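Local coordinates for immunomodulatory active chitinase (Trichuris suis, PDB 6G9C), which is a secreted, immunomodulatory whipworm protein of the chitinase family that probably binds chitin and hydrolyses its glycosidic bonds, at residues A[284-287]-A[291-294]; A[329-334]-A[350-355]. All blocks are in the same frame, centred on the assembly; numbering follows the deposited sequence.

Contact 1 of 2, residues A[284-287]-A[291-294]; sequences ASKT and APAQ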
ATOM      1  N   ALA A 284      31.987  11.822  42.049  1.00 44.92           N
ATOM      2  CA  ALA A 284      30.537  11.915  42.171  1.00 48.85           C
ATOM      3  C   ALA A 284      30.078  13.253  42.738  1.00 48.37           C
ATOM      4  O   ALA A 284      28.901  13.599  42.596  1.00 49.47           O
ATOM      5  CB  ALA A 284      30.012  10.776  43.043  1.00 51.09           C
ATOM      6  N   SER A 285      30.968  14.007  43.379  1.00 44.70           N
ATOM      7  CA  SER A 285      30.652  15.342  43.870  1.00 45.77           C
ATOM      8  C   SER A 285      30.830  16.430  42.814  1.00 46.27           C
ATOM      9  O   SER A 285      30.510  17.592  43.085  1.00 47.76           O
ATOM     10  CB  SER A 285      31.527  15.672  45.085  1.00 55.52           C
ATOM     11  OG  SER A 285      32.885  15.817  44.692  1.00 61.09           O
ATOM     12  N   LYS A 286      31.349  16.097  41.635  1.00 43.34           N
ATOM     13  CA  LYS A 286      31.561  17.055  40.550  1.00 37.90           C
ATOM     14  C   LYS A 286      30.619  16.650  39.427  1.00 37.96           C
ATOM     15  O   LYS A 286      30.881  15.681  38.712  1.00 37.09           O
ATOM     16  CB  LYS A 286      33.014  17.058  40.081  1.00 39.64           C
ATOM     17  CG  LYS A 286      33.988  17.710  41.051  1.00 42.70           C
ATOM     18  CD  LYS A 286      35.419  17.491  40.582  1.00 48.89           C
ATOM     19  CE  LYS A 286      36.415  18.328  41.377  1.00 54.99           C
ATOM     20  NZ  LYS A 286      37.816  17.907  41.078  1.00 61.77           N
ATOM     21  N   THR A 287      29.512  17.380  39.286  1.00 41.21           N
ATOM     22  CA  THR A 287      28.437  16.966  38.391  1.00 35.92           C
ATOM     23  C   THR A 287      28.056  18.037  37.375  1.00 37.37           C
ATOM     24  O   THR A 287      27.025  17.893  36.700  1.00 36.52           O
ATOM     25  CB  THR A 287      27.195  16.564  39.199  1.00 41.07           C
ATOM     26  OG1 THR A 287      26.651  17.730  39.830  1.00 40.06           O
ATOM     27  CG2 THR A 287      27.552  15.540  40.289  1.00 40.54           C
ATOM     28  N   ALA A 291      32.396  18.345  33.892  1.00 40.78           N
ATOM     29  CA  ALA A 291      33.003  17.607  34.988  1.00 42.55           C
ATOM     30  C   ALA A 291      33.876  16.475  34.444  1.00 43.81           C
ATOM     31  O   ALA A 291      33.586  15.908  33.388  1.00 38.52           O
ATOM     32  CB  ALA A 291      31.928  17.038  35.913  1.00 41.86           C
ATOM     33  N   PRO A 292      34.955  16.127  35.140  1.00 43.00           N
ATOM     34  CA  PRO A 292      35.824  15.054  34.639  1.00 38.46           C
ATOM     35  C   PRO A 292      35.098  13.718  34.652  1.00 44.87           C
ATOM     36  O   PRO A 292      34.273  13.442  35.528  1.00 39.23           O
ATOM     37  CB  PRO A 292      37.008  15.063  35.617  1.00 43.93           C
ATOM     38  CG  PRO A 292      36.466  15.671  36.863  1.00 44.20           C
ATOM     39  CD  PRO A 292      35.435  16.687  36.411  1.00 43.57           C
ATOM     40  N   ALA A 293      35.409  12.892  33.657  1.00 42.25           N
ATOM     41  CA  ALA A 293      34.830  11.566  33.530  1.00 41.77           C
ATOM     42  C   ALA A 293      35.941  10.540  33.401  1.00 50.47           C
ATOM     43  O   ALA A 293      37.027  10.835  32.893  1.00 48.22           O
ATOM     44  CB  ALA A 293      33.915  11.464  32.322  1.00 39.01           C
ATOM     45  N   GLN A 294      35.661   9.326  33.866  1.00 50.78           N
ATOM     46  CA  GLN A 294      36.617   8.233  33.779  1.00 49.73           C
ATOM     47  C   GLN A 294      36.256   7.222  32.701  1.00 47.31           C
ATOM     48  O   GLN A 294      37.033   6.301  32.448  1.00 49.47           O
ATOM     49  CB  GLN A 294      36.741   7.528  35.131  1.00 54.84           C
ATOM     50  CG  GLN A 294      35.477   6.844  35.617  1.00 55.05           C
ATOM     51  CD  GLN A 294      35.711   6.068  36.903  1.00 65.96           C
ATOM     52  OE1 GLN A 294      35.683   6.633  37.998  1.00 67.95           O
ATOM     53  NE2 GLN A 294      35.960   4.770  36.772  1.00 66.31           N
TER
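A loop after strand 268-281 folds back and brings Lys286 and Thr287 against Ala291 and Pro292, only three residues separating the two segments. The loop lies in the run between barrel strand 268-281 and helix 347-360, which in family 18 chitinases carries an inserted alpha+beta domain beside the barrel. Ala291 makes the closest approach: its CB lies 3.3 Å from Lys286 O, and the methyl sits over the flat face of the Lys286-Thr287 peptide, nearly above that oxygen, rather than in front of the carbonyl. The rest of the peptide is farther off, the same methyl being 3.8 Å from Lys286 C and 4.2 Å from Thr287 N. Beside this, the two CB atoms of Lys286 and Ala291 come within 4.3 Å. The second touch is aliphatic. Lys286 holds CG anti to its carbonyl carbon (chi1 -73°) and then runs nearly straight, which carries its CD to 4.2 Å from Pro292 CD, while the lysine itself is exposed. No hydrogen bond joins the two segments, but several of their backbone atoms bond to neighbours. Thr287 O accepts from Trp341 NE1, Pro292 pairs with Ser282, and Ala291 pairs with Thr230, its methyl also resting on Leu281. The result is a loop folded on itself, with Ala291 buried and Lys286 and Pro292 more exposed, in the insertion domain typical of the family 18 chitinase fold.

Contact 2 of 2, residues A[329-334]-A[350-355]; sequences ESKTPY and MKAKIN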
ATOM      1  N   GLU A 329      21.180  27.783  29.083  1.00 37.85           N
ATOM      2  CA  GLU A 329      22.005  28.317  28.004  1.00 45.43           C
ATOM      3  C   GLU A 329      21.878  27.468  26.746  1.00 37.83           C
ATOM      4  O   GLU A 329      21.637  27.985  25.649  1.00 41.10           O
ATOM      5  CB  GLU A 329      23.464  28.393  28.447  1.00 53.18           C
ATOM      6  CG  GLU A 329      24.029  29.792  28.458  1.00 64.28           C
ATOM      7  CD  GLU A 329      25.507  29.810  28.772  1.00 63.22           C
ATOM      8  OE1 GLU A 329      25.946  28.982  29.594  1.00 60.64           O
ATOM      9  OE2 GLU A 329      26.228  30.645  28.190  1.00 66.25           O
ATOM     10  N   SER A 330      22.049  26.159  26.885  1.00 36.42           N
ATOM     11  CA  SER A 330      21.922  25.242  25.766  1.00 32.29           C
ATOM     12  C   SER A 330      20.485  24.803  25.516  1.00 34.16           C
ATOM     13  O   SER A 330      20.221  24.179  24.483  1.00 34.26           O
ATOM     14  CB  SER A 330      22.784  24.006  26.006  1.00 35.04           C
ATOM     15  OG  SER A 330      22.255  23.232  27.077  1.00 36.62           O
ATOM     16  N   LYS A 331      19.562  25.101  26.441  1.00 32.77           N
ATOM     17  CA  LYS A 331      18.172  24.636  26.372  1.00 30.55           C
ATOM     18  C   LYS A 331      18.085  23.105  26.366  1.00 31.99           C
ATOM     19  O   LYS A 331      17.283  22.512  25.642  1.00 33.30           O
ATOM     20  CB  LYS A 331      17.442  25.230  25.160  1.00 29.62           C
ATOM     21  CG  LYS A 331      17.255  26.748  25.221  1.00 36.19           C
ATOM     22  CD  LYS A 331      16.298  27.151  26.334  1.00 40.32           C
ATOM     23  CE  LYS A 331      16.176  28.667  26.476  1.00 43.85           C
ATOM     24  NZ  LYS A 331      15.072  29.027  27.429  1.00 49.81           N
ATOM     25  N   THR A 332      18.918  22.449  27.173  1.00 29.76           N
ATOM     26  CA  THR A 332      18.886  20.994  27.271  1.00 30.35           C
ATOM     27  C   THR A 332      18.979  20.587  28.736  1.00 31.85           C
ATOM     28  O   THR A 332      19.507  21.341  29.563  1.00 31.95           O
ATOM     29  CB  THR A 332      20.031  20.310  26.501  1.00 34.21           C
ATOM     30  OG1 THR A 332      21.291  20.657  27.095  1.00 35.93           O
ATOM     31  CG2 THR A 332      20.023  20.700  25.002  1.00 36.60           C
ATOM     32  N   PRO A 333      18.471  19.399  29.081  1.00 29.90           N
ATOM     33  CA  PRO A 333      18.637  18.885  30.441  1.00 33.22           C
ATOM     34  C   PRO A 333      19.788  17.906  30.543  1.00 31.25           C
ATOM     35  O   PRO A 333      20.226  17.340  29.534  1.00 29.59           O
ATOM     36  CB  PRO A 333      17.306  18.179  30.697  1.00 30.86           C
ATOM     37  CG  PRO A 333      17.004  17.598  29.350  1.00 31.25           C
ATOM     38  CD  PRO A 333      17.465  18.620  28.336  1.00 29.16           C
ATOM     39  N   TYR A 334      20.299  17.707  31.753  1.00 28.19           N
ATOM     40  CA  TYR A 334      21.161  16.573  31.997  1.00 27.31           C
ATOM     41  C   TYR A 334      20.692  15.862  33.257  1.00 32.87           C
ATOM     42  O   TYR A 334      19.917  16.404  34.052  1.00 33.52           O
ATOM     43  CB  TYR A 334      22.646  16.973  32.060  1.00 28.77           C
ATOM     44  CG  TYR A 334      23.097  17.887  33.183  1.00 31.04           C
ATOM     45  CD1 TYR A 334      23.573  17.368  34.382  1.00 28.39           C
ATOM     46  CD2 TYR A 334      23.128  19.267  33.006  1.00 30.27           C
ATOM     47  CE1 TYR A 334      24.039  18.202  35.392  1.00 29.72           C
ATOM     48  CE2 TYR A 334      23.610  20.110  34.002  1.00 28.02           C
ATOM     49  CZ  TYR A 334      24.050  19.567  35.197  1.00 30.79           C
ATOM     50  OH  TYR A 334      24.502  20.397  36.187  1.00 35.75           O
ATOM     51  N   MET A 350      12.912  19.712  23.382  1.00 30.17           N
ATOM     52  CA  MET A 350      12.273  19.570  22.072  1.00 32.81           C
ATOM     53  C   MET A 350      11.381  20.763  21.771  1.00 33.03           C
ATOM     54  O   MET A 350      11.334  21.242  20.629  1.00 30.42           O
ATOM     55  CB  MET A 350      11.454  18.282  22.016  1.00 32.25           C
ATOM     56  CG  MET A 350      12.274  17.026  22.135  1.00 38.18           C
ATOM     57  SD  MET A 350      13.084  16.629  20.587  1.00 42.29           S
ATOM     58  CE  MET A 350      12.219  15.117  20.196  1.00 48.21           C
ATOM     59  N   LYS A 351      10.663  21.252  22.789  1.00 28.94           N
ATOM     60  CA  LYS A 351       9.810  22.422  22.621  1.00 31.87           C
ATOM     61  C   LYS A 351      10.623  23.620  22.171  1.00 36.53           C
ATOM     62  O   LYS A 351      10.227  24.352  21.253  1.00 41.11           O
ATOM     63  CB  LYS A 351       9.098  22.751  23.944  1.00 33.04           C
ATOM     64  CG  LYS A 351       7.629  22.503  23.967  1.00 42.58           C
ATOM     65  CD  LYS A 351       7.062  22.703  25.390  1.00 43.61           C
ATOM     66  CE  LYS A 351       7.403  24.073  25.971  1.00 45.50           C
ATOM     67  NZ  LYS A 351       6.831  24.263  27.348  1.00 47.25           N
ATOM     68  N   ALA A 352      11.747  23.866  22.845  1.00 32.62           N
ATOM     69  CA  ALA A 352      12.569  25.014  22.495  1.00 36.07           C
ATOM     70  C   ALA A 352      13.115  24.874  21.079  1.00 36.05           C
ATOM     71  O   ALA A 352      13.067  25.824  20.289  1.00 39.17           O
ATOM     72  CB  ALA A 352      13.702  25.175  23.508  1.00 31.69           C
ATOM     73  N   LYS A 353      13.609  23.680  20.733  1.00 32.25           N
ATOM     74  CA  LYS A 353      14.209  23.458  19.418  1.00 28.71           C
ATOM     75  C   LYS A 353      13.173  23.561  18.299  1.00 31.04           C
ATOM     76  O   LYS A 353      13.415  24.208  17.274  1.00 32.10           O
ATOM     77  CB  LYS A 353      14.893  22.092  19.393  1.00 25.11           C
ATOM     78  CG  LYS A 353      16.158  22.048  20.251  1.00 26.70           C
ATOM     79  CD  LYS A 353      16.717  20.638  20.334  1.00 26.49           C
ATOM     80  CE  LYS A 353      18.103  20.642  20.966  1.00 28.49           C
ATOM     81  NZ  LYS A 353      18.620  19.251  21.166  1.00 27.35           N
ATOM     82  N   ILE A 354      12.016  22.915  18.472  1.00 31.89           N
ATOM     83  CA  ILE A 354      10.999  22.914  17.421  1.00 29.10           C
ATOM     84  C   ILE A 354      10.386  24.301  17.249  1.00 36.15           C
ATOM     85  O   ILE A 354      10.074  24.720  16.126  1.00 35.66           O
ATOM     86  CB  ILE A 354       9.934  21.844  17.722  1.00 32.63           C
ATOM     87  CG1 ILE A 354      10.588  20.460  17.708  1.00 30.10           C
ATOM     88  CG2 ILE A 354       8.792  21.893  16.699  1.00 33.62           C
ATOM     89  CD1 ILE A 354       9.673  19.342  18.133  1.00 34.20           C
ATOM     90  N   ASN A 355      10.175  25.028  18.353  1.00 35.51           N
ATOM     91  CA  ASN A 355       9.721  26.411  18.240  1.00 40.00           C
ATOM     92  C   ASN A 355      10.789  27.280  17.587  1.00 39.10           C
ATOM     93  O   ASN A 355      10.469  28.209  16.835  1.00 42.12           O
ATOM     94  CB  ASN A 355       9.350  26.965  19.617  1.00 43.53           C
ATOM     95  CG  ASN A 355       7.971  26.529  20.069  1.00 48.66           C
ATOM     96  OD1 ASN A 355       6.992  26.646  19.332  1.00 53.17           O
ATOM     97  ND2 ASN A 355       7.888  26.025  21.288  1.00 49.71           N
TER
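The turn of a beta hairpin, built from strands 323-327 and 332-337, leans here on helix 347-360, joining what in family 18 chitinases is the insertion domain to a helix packed on the barrel. Lys331 and Thr332 both face Asp327 and form a G1 beta bulge; Lys331 takes the left-handed backbone conformation (phi 60°, psi 40°) that the first bulge position requires. The contact across the segments is light and without hydrogen bonds. Its apolar part is Lys331 CB meeting Ala352 CB at 4.1 Å, methylene against methyl, where the two backbones come nearest. Lys331 CG stands anti to the carbonyl carbon and the chain bends at chi2 (-67°), turning the rest of the side chain off the helix so that NZ can form a salt bridge with Asp328. A second touch has mixed character: Thr332 CG2 lies 4.3 Å from Lys353 NZ, a methyl beside an ammonium group at the end of a nearly extended lysine. Charge is dealt with outside the pair of segments. Lys353 NZ is buried but forms a salt bridge with Asp345 and donates to Ser234 O, an arrangement that probably keeps it protonated, and its stem rests on Leu272 of strand 268-281. Hydroxyl bonding, finally, ties the turn to itself. Ser330 OG bonds to Asp327 OD2, and Thr332 OG1 of the bulge and Ser330 OG stand 2.7 Å apart, the two hydroxyls closing across the turn.

How the contacts relate
Neither contact belongs to a deep core: both are partly buried, but the centre of contact 1 lies about 29 Å from the centre of the chain and that of contact 2 about 17 Å, the two being about 23 Å apart. Contact 1 is a loop folding on itself, whereas contact 2 joins separate elements, a hairpin and a helix. Each pairs aliphatic carbons and sets one methyl beside a polar atom, a peptide carbonyl in contact 1 and a buried ammonium group in contact 2; neither has a hydrogen bond across. They adjoin physically, Thr287 O approaching Tyr334 CE1 to 3.3 Å. Trp341 links them further, bonding to Thr287 O and stacking on the Tyr334 ring.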